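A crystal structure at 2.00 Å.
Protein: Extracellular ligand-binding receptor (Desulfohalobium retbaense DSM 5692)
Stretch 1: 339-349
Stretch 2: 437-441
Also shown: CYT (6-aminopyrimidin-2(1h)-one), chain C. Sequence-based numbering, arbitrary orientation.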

ATOM      1  N   ILE A 339      -0.617  15.770 -13.246  1.00 34.58           N
ATOM      2  CA  ILE A 339       0.766  16.229 -13.293  1.00 30.61           C
ATOM      3  C   ILE A 339       1.088  16.837 -14.652  1.00 32.39           C
ATOM      4  O   ILE A 339       1.619  17.948 -14.730  1.00 36.45           O
ATOM      5  CB  ILE A 339       1.740  15.075 -12.963  1.00 34.12           C
ATOM      6  CG1 ILE A 339       1.570  14.744 -11.488  1.00 33.35           C
ATOM      7  CG2 ILE A 339       3.151  15.479 -13.259  1.00 32.97           C
ATOM      8  CD1 ILE A 339       2.265  13.437 -11.065  1.00 35.24           C
ATOM      9  N   PHE A 340       0.766  16.128 -15.728  1.00 28.81           N
ATOM     10  CA  PHE A 340       0.969  16.655 -17.072  1.00 34.48           C
ATOM     11  C   PHE A 340       0.225  17.989 -17.309  1.00 42.42           C
ATOM     12  O   PHE A 340       0.744  18.886 -17.967  1.00 33.94           O
ATOM     13  CB  PHE A 340       0.499  15.642 -18.123  1.00 33.75           C
ATOM     14  CG  PHE A 340       1.503  14.539 -18.445  1.00 39.83           C
ATOM     15  CD1 PHE A 340       2.839  14.819 -18.724  1.00 48.78           C
ATOM     16  CD2 PHE A 340       1.080  13.211 -18.503  1.00 43.81           C
ATOM     17  CE1 PHE A 340       3.746  13.766 -19.047  1.00 38.36           C
ATOM     18  CE2 PHE A 340       1.966  12.184 -18.804  1.00 45.74           C
ATOM     19  CZ  PHE A 340       3.311  12.479 -19.067  1.00 33.36           C
ATOM     20  N   LYS A 341      -1.010  18.092 -16.817  1.00 39.35           N
ATOM     21  CA  LYS A 341      -1.798  19.302 -17.025  1.00 41.13           C
ATOM     22  C   LYS A 341      -1.120  20.468 -16.322  1.00 40.76           C
ATOM     23  O   LYS A 341      -1.078  21.573 -16.861  1.00 41.22           O
ATOM     24  CB  LYS A 341      -3.232  19.128 -16.523  1.00 45.04           C
ATOM     25  N   ASP A 342      -0.529  20.193 -15.155  1.00 43.69           N
ATOM     26  CA  ASP A 342       0.160  21.210 -14.374  1.00 43.03           C
ATOM     27  C   ASP A 342       1.383  21.678 -15.114  1.00 45.26           C
ATOM     28  O   ASP A 342       1.623  22.884 -15.257  1.00 39.07           O
ATOM     29  CB  ASP A 342       0.564  20.692 -12.988  1.00 52.33           C
ATOM     30  CG  ASP A 342      -0.616  20.535 -12.053  1.00 65.02           C
ATOM     31  OD1 ASP A 342      -1.609  21.265 -12.223  1.00 73.18           O
ATOM     32  OD2 ASP A 342      -0.560  19.684 -11.144  1.00 78.29           O
HETATM   33  N   MSE A 343       2.159  20.726 -15.603  1.00 43.56           N
HETATM   34  CA  MSE A 343       3.330  21.069 -16.384  1.00 36.29           C
HETATM   35  C   MSE A 343       2.982  21.872 -17.597  1.00 33.42           C
HETATM   36  O   MSE A 343       3.581  22.914 -17.866  1.00 34.03           O
HETATM   37  CB  MSE A 343       4.086  19.817 -16.855  1.00 31.34           C
HETATM   38  CG  MSE A 343       4.951  19.165 -15.840  1.00 48.12           C
HETATM   39 SE   MSE A 343       5.563  17.406 -16.558  0.80 60.05          SE
HETATM   40  CE  MSE A 343       6.000  18.032 -18.136  1.00 23.32           C
ATOM     41  N   ASP A 344       2.007  21.379 -18.362  1.00 32.17           N
ATOM     42  CA  ASP A 344       1.569  22.084 -19.562  1.00 37.59           C
ATOM     43  C   ASP A 344       1.170  23.553 -19.282  1.00 33.54           C
ATOM     44  O   ASP A 344       1.584  24.484 -19.993  1.00 32.93           O
ATOM     45  CB  ASP A 344       0.392  21.322 -20.182  1.00 43.87           C
ATOM     46  CG  ASP A 344       0.113  21.743 -21.586  1.00 46.28           C
ATOM     47  OD1 ASP A 344       1.064  21.805 -22.394  1.00 40.13           O
ATOM     48  OD2 ASP A 344      -1.070  22.008 -21.874  1.00 51.73           O
ATOM     49  N   ARG A 345       0.370  23.767 -18.250  1.00 40.25           N
ATOM     50  CA  ARG A 345       0.016  25.138 -17.860  1.00 42.84           C
ATOM     51  C   ARG A 345       1.227  26.001 -17.479  1.00 45.40           C
ATOM     52  O   ARG A 345       1.303  27.202 -17.820  1.00 45.75           O
ATOM     53  CB  ARG A 345      -0.938  25.120 -16.683  1.00 47.78           C
ATOM     54  CG  ARG A 345      -2.384  25.162 -17.058  1.00 64.14           C
ATOM     55  CD  ARG A 345      -3.214  25.447 -15.820  1.00 75.36           C
ATOM     56  NE  ARG A 345      -3.509  24.224 -15.077  1.00 79.58           N
ATOM     57  CZ  ARG A 345      -2.859  23.800 -13.993  1.00 82.67           C
ATOM     58  NH1 ARG A 345      -1.846  24.495 -13.468  1.00 83.74           N
ATOM     59  NH2 ARG A 345      -3.237  22.659 -13.421  1.00 79.54           N
ATOM     60  N   SER A 346       2.160  25.419 -16.745  1.00 43.37           N
ATOM     61  CA  SER A 346       3.317  26.205 -16.282  1.00 39.52           C
ATOM     62  C   SER A 346       4.193  26.574 -17.465  1.00 39.09           C
ATOM     63  O   SER A 346       4.721  27.663 -17.537  1.00 36.01           O
ATOM     64  CB  SER A 346       4.136  25.444 -15.242  1.00 40.34           C
ATOM     65  OG  SER A 346       4.824  24.342 -15.853  1.00 42.28           O
ATOM     66  N   VAL A 347       4.368  25.650 -18.397  1.00 35.04           N
ATOM     67  CA  VAL A 347       5.196  25.907 -19.572  1.00 35.07           C
ATOM     68  C   VAL A 347       4.504  26.878 -20.520  1.00 32.13           C
ATOM     69  O   VAL A 347       5.159  27.698 -21.148  1.00 39.74           O
ATOM     70  CB  VAL A 347       5.542  24.566 -20.337  1.00 38.73           C
ATOM     71  CG1 VAL A 347       6.329  24.834 -21.572  1.00 35.75           C
ATOM     72  CG2 VAL A 347       6.346  23.662 -19.439  1.00 35.26           C
ATOM     73  N   ALA A 348       3.187  26.779 -20.644  1.00 42.98           N
ATOM     74  CA  ALA A 348       2.450  27.714 -21.486  1.00 44.65           C
ATOM     75  C   ALA A 348       2.595  29.129 -20.924  1.00 51.78           C
ATOM     76  O   ALA A 348       2.833  30.079 -21.663  1.00 49.32           O
ATOM     77  CB  ALA A 348       1.000  27.330 -21.570  1.00 48.22           C
ATOM     78  N   ALA A 349       2.448  29.260 -19.609  1.00 50.59           N
ATOM     79  CA  ALA A 349       2.652  30.551 -18.944  1.00 49.53           C
ATOM     80  C   ALA A 349       4.065  31.061 -19.171  1.00 56.55           C
ATOM     81  O   ALA A 349       4.264  32.253 -19.393  1.00 48.23           O
ATOM     82  CB  ALA A 349       2.384  30.446 -17.444  1.00 48.84           C
ATOM     83  N   ASP A 437      10.132  15.241 -22.875  1.00 30.03           N
ATOM     84  CA  ASP A 437      10.210  16.696 -23.024  1.00 37.42           C
ATOM     85  C   ASP A 437       8.837  17.301 -23.354  1.00 40.13           C
ATOM     86  O   ASP A 437       8.175  16.849 -24.292  1.00 34.72           O
ATOM     87  CB  ASP A 437      11.214  17.018 -24.156  1.00 40.60           C
ATOM     88  CG  ASP A 437      11.447  18.527 -24.352  1.00 43.90           C
ATOM     89  OD1 ASP A 437      11.240  19.308 -23.413  1.00 50.41           O
ATOM     90  OD2 ASP A 437      11.858  18.929 -25.461  1.00 47.09           O
ATOM     91  N   LEU A 438       8.395  18.298 -22.589  1.00 33.76           N
ATOM     92  CA  LEU A 438       7.194  19.061 -22.932  1.00 34.74           C
ATOM     93  C   LEU A 438       7.611  20.451 -23.365  1.00 42.62           C
ATOM     94  O   LEU A 438       8.271  21.168 -22.592  1.00 38.16           O
ATOM     95  CB  LEU A 438       6.229  19.122 -21.737  1.00 37.97           C
ATOM     96  CG  LEU A 438       4.981  20.010 -21.833  1.00 43.96           C
ATOM     97  CD1 LEU A 438       4.129  19.698 -23.012  1.00 47.29           C
ATOM     98  CD2 LEU A 438       4.175  19.833 -20.565  1.00 43.73           C
ATOM     99  N   GLU A 439       7.263  20.828 -24.596  1.00 32.83           N
ATOM    100  CA  GLU A 439       7.655  22.142 -25.137  1.00 40.07           C
ATOM    101  C   GLU A 439       6.499  22.985 -25.627  1.00 40.65           C
ATOM    102  O   GLU A 439       5.550  22.482 -26.229  1.00 40.70           O
ATOM    103  CB  GLU A 439       8.635  21.992 -26.291  1.00 42.81           C
ATOM    104  CG  GLU A 439       9.900  21.192 -25.964  1.00 50.41           C
ATOM    105  CD  GLU A 439      11.220  21.889 -26.356  1.00 54.98           C
ATOM    106  OE1 GLU A 439      11.218  23.085 -26.738  1.00 55.89           O
ATOM    107  OE2 GLU A 439      12.286  21.230 -26.256  1.00 48.85           O
ATOM    108  N   HIS A 440       6.580  24.281 -25.362  1.00 40.48           N
ATOM    109  CA  HIS A 440       5.660  25.237 -25.966  1.00 39.36           C
ATOM    110  C   HIS A 440       6.445  26.205 -26.834  1.00 42.22           C
ATOM    111  O   HIS A 440       7.553  26.622 -26.469  1.00 43.37           O
ATOM    112  CB  HIS A 440       4.862  26.002 -24.909  1.00 38.45           C
ATOM    113  CG  HIS A 440       3.740  25.215 -24.312  1.00 38.10           C
ATOM    114  ND1 HIS A 440       2.422  25.597 -24.434  1.00 44.89           N
ATOM    115  CD2 HIS A 440       3.733  24.061 -23.606  1.00 47.92           C
ATOM    116  CE1 HIS A 440       1.654  24.722 -23.803  1.00 41.12           C
ATOM    117  NE2 HIS A 440       2.426  23.781 -23.298  1.00 46.59           N
ATOM    118  N   PRO A 441       5.861  26.586 -27.977  1.00 38.91           N
ATOM    119  CA  PRO A 441       6.486  27.616 -28.801  1.00 42.71           C
ATOM    120  C   PRO A 441       6.387  28.985 -28.159  1.00 45.90           C
ATOM    121  O   PRO A 441       5.463  29.273 -27.380  1.00 40.44           O
ATOM    122  CB  PRO A 441       5.675  27.573 -30.100  1.00 43.17           C
ATOM    123  CG  PRO A 441       4.313  27.131 -29.663  1.00 48.09           C
ATOM    124  CD  PRO A 441       4.547  26.172 -28.523  1.00 50.90           C
TER
HETATM  125  N3  CYT C 602      17.143  18.211 -23.518  1.00 38.76           N
HETATM  126  C4  CYT C 602      16.278  19.140 -23.113  1.00 48.02           C
HETATM  127  N1  CYT C 602      15.918  17.968 -25.546  1.00 36.99           N
HETATM  128  C2  CYT C 602      16.997  17.602 -24.730  1.00 40.44           C
HETATM  129  O2  CYT C 602      17.778  16.702 -25.112  1.00 35.81           O
HETATM  130  N4  CYT C 602      16.492  19.717 -21.897  1.00 39.66           N
HETATM  131  C5  CYT C 602      15.164  19.532 -23.934  1.00 45.24           C
HETATM  132  C6  CYT C 602      15.022  18.930 -25.127  1.00 42.06           C

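The strand 437-441 runs beside the helix 339-349 with their N-to-C directions 36° apart and their axes 8.0 Å apart at closest approach. The register pairs D344 CA with L438 CA at 7.2 Å and A348 CA with H440 CA at 6.0 Å, so a two-residue step on the strand matches about one turn of the helix. Together the stretches bury 331 Å², nearly all of the strand's share through L438 and H440.

D437 opens the strand with its CA-to-CB bond pointing away from the helix, and it makes no contact there. Its carboxylate lies instead beside the bound CYT, with D437 OD2 3.2 Å from CYT C6.

At L438 the CA-to-CB bond turns toward the helix, and 92 Å² of the residue is covered, the largest area of any residue here. With chi1 at t and chi2 at p, L438 CD2 reaches the helix backbone, 3.5 Å from D344 N. D344 N is already hydrogen-bonded to F340 O at 2.8 Å, so the methyl packs against a satisfied peptide group. The selenomethionine M343 starts sideways, but its end comes nearer, and M343 CE meets L438 CD2 at 3.5 Å. A branched apolar residue suits this buried site because its two methyls reach different neighbours: L438 CD2 packs against the backbone and M343, and L438 CD1 lies 3.8 Å from D344 OD1.

E439 reverses the direction, as alternation along an extended strand requires. Its CA-to-CB bond points away, the helix covers just 1 Å² of it, and E439 OE2 lies 3.7 Å from CYT C6.

H440 points toward the helix again and supplies the one hydrogen bond between the stretches: H440 NE2 donates to D344 OD1 at 2.6 Å, with an N-H...acceptor angle of 154°. The acceptor sits at the ring edge, near its plane, where an imidazole N-H is directed. D344 begins sideways, but its t rotamer (chi1 -165°) carries the carboxylate nearer the strand. D344 O, 3.5 Å from H440 NE2, has a poor angle and is not a second acceptor; D344 O receives A348 N at 2.9 Å within the helix. V347 C and A348 CA lie over one face of the ring. V347, pointing toward the strand, brings V347 CG1 to 3.4 Å from H440 CD2, while A348 CB approaches H440 CE1 at 3.5 Å. The short alanine side chain accompanies a close backbone approach, A348 CA to H440 CA at 6.0 Å, and the flat imidazole combines apolar packing with a polar edge.

P441 ends the stretch buried but without contact to the helix.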